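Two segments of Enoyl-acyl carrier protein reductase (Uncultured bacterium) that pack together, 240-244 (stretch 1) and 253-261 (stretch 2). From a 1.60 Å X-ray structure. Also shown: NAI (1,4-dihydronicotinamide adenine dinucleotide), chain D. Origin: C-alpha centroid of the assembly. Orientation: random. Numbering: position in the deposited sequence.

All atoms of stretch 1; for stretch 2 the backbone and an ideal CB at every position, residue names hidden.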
# COMPACT_ATOMS: atom_id res chain seq x y z
N GLY A 240 -4.97 2.69 -0.03
CA GLY A 240 -5.58 1.78 -0.96
C GLY A 240 -4.81 1.79 -2.25
O GLY A 240 -4.05 2.72 -2.51
N TYR A 241 -4.99 0.74 -3.06
CA TYR A 241 -4.59 0.83 -4.47
C TYR A 241 -5.78 0.37 -5.31
O TYR A 241 -6.34 -0.69 -5.04
CB TYR A 241 -3.36 -0.02 -4.81
CG TYR A 241 -3.03 0.12 -6.29
CD1 TYR A 241 -2.55 1.32 -6.79
CD2 TYR A 241 -3.24 -0.94 -7.17
CE1 TYR A 241 -2.28 1.48 -8.14
CE2 TYR A 241 -2.96 -0.80 -8.52
CZ TYR A 241 -2.47 0.40 -9.00
OH TYR A 241 -2.19 0.58 -10.35
N HIS A 242 -6.17 1.19 -6.29
CA HIS A 242 -7.31 0.85 -7.14
C HIS A 242 -7.11 1.54 -8.48
O HIS A 242 -8.03 2.17 -9.02
CB HIS A 242 -8.63 1.26 -6.49
CG HIS A 242 -9.83 0.57 -7.07
ND1 HIS A 242 -11.02 0.45 -6.38
CD2 HIS A 242 -10.03 -0.03 -8.26
CE1 HIS A 242 -11.89 -0.22 -7.12
NE2 HIS A 242 -11.32 -0.52 -8.27
N GLY A 243 -5.87 1.51 -8.96
CA GLY A 243 -5.51 2.23 -10.17
C GLY A 243 -5.38 3.72 -9.92
O GLY A 243 -5.82 4.25 -8.89
N THR A 244 -4.79 4.42 -10.89
CA THR A 244 -4.45 5.83 -10.71
C THR A 244 -4.62 6.63 -12.01
O THR A 244 -4.32 6.11 -13.09
CB THR A 244 -2.98 5.94 -10.22
OG1 THR A 244 -2.83 5.20 -9.00
CG2 THR A 244 -2.55 7.40 -10.04
N UNK A 253 -6.11 10.27 -17.08
CA UNK A 253 -6.93 9.08 -17.35
C UNK A 253 -6.58 7.94 -16.42
O UNK A 253 -5.39 7.67 -16.16
CB UNK A 253 -6.76 8.63 -18.80
N UNK A 254 -7.62 7.28 -15.91
CA UNK A 254 -7.44 6.15 -15.02
C UNK A 254 -6.75 5.01 -15.74
O UNK A 254 -7.09 4.68 -16.88
CB UNK A 254 -8.79 5.69 -14.46
N UNK A 255 -5.77 4.43 -15.07
CA UNK A 255 -5.14 3.23 -15.57
C UNK A 255 -4.69 2.43 -14.35
O UNK A 255 -4.95 2.84 -13.21
CB UNK A 255 -3.97 3.55 -16.51
N UNK A 256 -4.03 1.31 -14.58
CA UNK A 256 -3.63 0.41 -13.49
C UNK A 256 -2.45 -0.45 -13.91
O UNK A 256 -2.24 -0.68 -15.09
CB UNK A 256 -4.80 -0.48 -13.06
N UNK A 257 -1.72 -0.96 -12.92
CA UNK A 257 -0.85 -2.12 -13.11
C UNK A 257 -1.74 -3.36 -13.18
O UNK A 257 -2.67 -3.51 -12.39
CB UNK A 257 0.18 -2.24 -11.99
N UNK A 258 -1.43 -4.26 -14.11
CA UNK A 258 -2.11 -5.56 -14.24
C UNK A 258 -1.03 -6.66 -14.19
O UNK A 258 0.03 -6.51 -14.82
CB UNK A 258 -2.92 -5.64 -15.53
N UNK A 259 -1.24 -7.75 -13.43
CA UNK A 259 -2.49 -8.01 -12.73
C UNK A 259 -2.29 -7.85 -11.22
O UNK A 259 -1.43 -8.50 -10.60
CB UNK A 259 -3.01 -9.41 -13.06
N UNK A 260 -3.08 -6.97 -10.61
CA UNK A 260 -2.90 -6.65 -9.20
C UNK A 260 -3.64 -7.65 -8.31
O UNK A 260 -4.85 -7.53 -8.10
CB UNK A 260 -3.38 -5.23 -8.91
N UNK A 261 -2.90 -8.61 -7.78
CA UNK A 261 -3.49 -9.77 -7.12
C UNK A 261 -4.19 -9.41 -5.81
O UNK A 261 -5.05 -10.15 -5.36
CB UNK A 261 -2.41 -10.82 -6.85
PA NAI D . 5.73 -1.43 2.98
O1A NAI D . 6.62 -0.35 3.51
O2A NAI D . 6.35 -2.80 2.79
O5B NAI D . 4.46 -1.49 3.93
C5B NAI D . 3.78 -2.72 4.13
C4B NAI D . 2.96 -2.48 5.43
O4B NAI D . 2.10 -3.76 5.60
C3B NAI D . 3.71 -2.37 6.48
O3B NAI D . 3.20 -1.34 7.42
C2B NAI D . 3.67 -3.87 7.18
O2B NAI D . 4.08 -3.75 8.59
C1B NAI D . 2.45 -4.25 7.02
N9A NAI D . 2.34 -5.71 6.88
C8A NAI D . 2.76 -6.61 5.97
N7A NAI D . 2.39 -7.82 6.38
C5A NAI D . 1.73 -7.67 7.55
C6A NAI D . 1.17 -8.66 8.35
N6A NAI D . 1.07 -10.09 8.24
N1A NAI D . 0.56 -8.29 9.49
C2A NAI D . 0.52 -6.96 9.85
N3A NAI D . 1.08 -5.98 9.05
C4A NAI D . 1.69 -6.37 7.89
O3 NAI D . 5.12 -1.03 1.50
PN NAI D . 3.98 0.05 1.12
O1N NAI D . 4.37 1.41 1.62
O2N NAI D . 3.91 -0.04 -0.40
O5D NAI D . 2.62 -0.43 1.79
C5D NAI D . 1.88 0.41 2.66
C4D NAI D . 0.44 0.50 2.11
O4D NAI D . 0.46 1.19 0.99
C3D NAI D . -0.08 -0.89 1.73
O3D NAI D . -1.36 -1.11 2.22
C2D NAI D . -0.13 -0.78 0.19
O2D NAI D . -1.05 -1.80 -0.33
C1D NAI D . -0.50 0.46 -0.03
N1N NAI D . -0.21 0.93 -1.38
C2N NAI D . 0.99 0.67 -2.00
C3N NAI D . 1.20 1.09 -3.32
C7N NAI D . 2.53 0.86 -4.02
O7N NAI D . 2.62 0.93 -5.25
N7N NAI D . 3.68 0.56 -3.24
C4N NAI D . 0.22 1.79 -4.02
C5N NAI D . -0.98 2.09 -3.36
C6N NAI D . -1.19 1.65 -2.05

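Position 253 opens stretch 2 in extended strand geometry, with its CA-to-CB bond pointing away and nothing of stretch 1 within 5.5 Å of an ideal CB. Stretch 1 sets no demand here, and many side chains would do. The deposited residue is Gln253, whose CB comes no nearer to stretch 1 than 6.7 Å, to Thr244 O.

At 254 the backbone is again extended, and CA-to-CB points sideways, with the ideal CB 4.7 Å from Thr244 O. The offer lies further off: the carbonyl of His242 is an acceptor that no short side chain could reach, and Gly243 beside it leaves room for something flat. A long donor suits, whether a flexible amide or cation or a rigid indole. The residue is Trp254. With chi1 at t, its NE1 donates to His242 O at 2.9 Å, and the acceptor lies at the ring edge, near the ring plane. NE1 also comes within 3.3 Å of Gly243 CA; an ideal CB on that glycine would sit 2.3 Å from NE1, a clash, so the indole uses the space that the glycine leaves.

Position 255 is fixed first by its backbone. It forms an antiparallel bridge with Thr244: Thr244 N donates to the carbonyl O of 255 at 2.8 Å, and N of 255 donates to Thr244 O at 3.0 Å. CA-to-CB points to the same sheet face as that of Thr244, so a beta-branched or polar side chain could lie beside the threonine, and a donor long enough to fold back could share its carbonyl. Gln255 does the latter. Chi1 and chi2 are both p, curling the chain so that NE2 donates to Thr244 O at 2.9 Å, a second, nearly linear bond to an acceptor already used by the backbone.

At 256 the CB points sideways, 3.9 Å from Tyr241 OH and 4.0 Å from Gly243 CA. Stretch 1 approaches from one side only, so serine or threonine could reach the phenol, and a larger side chain could be carried if it turned away. It is Thr256; its OG1 lies 3.3 Å from Tyr241 OH and donates to the carbonyl O of 257.

For 257 the main chain makes the key contact: N donates to Tyr241 OH at 3.0 Å. This needs a free amide, which excludes proline but leaves the side chain otherwise open. Tyr257 starts sideways and its end leads away.

Position 258 points away and 259 is out of reach, so stretch 1 sets no preference; they are Thr258 and Ser259, joined by a cis peptide bond.

At 260 the CB points toward stretch 1, 4.5 Å from Tyr241 CE2. The flank of an aromatic ring invites an apolar or aromatic side chain: leucine, methionine, phenylalanine or tyrosine. Tyr260 turns its face to the edge of Tyr241, with ring planes at 60° and CE1 3.6 Å from Tyr241 CD2. Tyr241 CB, in turn, lies 3.5 Å from C5N of NAI.

Position 261 is out of reach, leaving the choice open; it is Thr261.

Stretch 2 253-261: QWQTYTSYT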
# COMPACT_ATOMS: atom_id res chain seq x y z
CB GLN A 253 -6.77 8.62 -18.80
CG GLN A 253 -6.89 9.76 -19.82
CD GLN A 253 -7.18 9.26 -21.23
OE1 GLN A 253 -8.05 8.40 -21.43
NE2 GLN A 253 -6.44 9.77 -22.20
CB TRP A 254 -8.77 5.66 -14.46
CG TRP A 254 -8.61 4.52 -13.51
CD1 TRP A 254 -8.40 4.61 -12.17
CD2 TRP A 254 -8.67 3.12 -13.81
NE1 TRP A 254 -8.31 3.36 -11.61
CE2 TRP A 254 -8.47 2.42 -12.60
CE3 TRP A 254 -8.85 2.38 -14.99
CZ2 TRP A 254 -8.45 1.03 -12.52
CZ3 TRP A 254 -8.85 0.99 -14.91
CH2 TRP A 254 -8.65 0.33 -13.69
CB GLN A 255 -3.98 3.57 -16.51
CG GLN A 255 -2.97 4.56 -15.95
CD GLN A 255 -1.99 3.91 -14.97
OE1 GLN A 255 -1.13 3.12 -15.36
NE2 GLN A 255 -2.16 4.22 -13.68
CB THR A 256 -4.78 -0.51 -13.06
OG1 THR A 256 -4.40 -1.27 -11.90
CG2 THR A 256 -5.15 -1.49 -14.20
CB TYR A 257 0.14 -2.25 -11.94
CG TYR A 257 0.82 -3.60 -11.90
CD1 TYR A 257 1.96 -3.85 -12.66
CD2 TYR A 257 0.32 -4.63 -11.09
CE1 TYR A 257 2.59 -5.10 -12.63
CE2 TYR A 257 0.94 -5.86 -11.06
CZ TYR A 257 2.08 -6.10 -11.83
OH TYR A 257 2.67 -7.35 -11.77
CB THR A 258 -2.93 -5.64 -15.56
OG1 THR A 258 -3.92 -4.60 -15.60
CG2 THR A 258 -3.64 -6.99 -15.72
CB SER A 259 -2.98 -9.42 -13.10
OG SER A 259 -4.03 -9.87 -12.26
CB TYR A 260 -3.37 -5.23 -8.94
CG TYR A 260 -3.12 -4.74 -7.55
CD1 TYR A 260 -1.84 -4.37 -7.14
CD2 TYR A 260 -4.17 -4.63 -6.65
CE1 TYR A 260 -1.62 -3.91 -5.85
CE2 TYR A 260 -3.95 -4.17 -5.37
CZ TYR A 260 -2.68 -3.82 -4.97
OH TYR A 260 -2.48 -3.37 -3.68
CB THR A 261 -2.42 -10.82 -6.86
OG1 THR A 261 -1.40 -10.28 -6.01
CG2 THR A 261 -1.79 -11.19 -8.18
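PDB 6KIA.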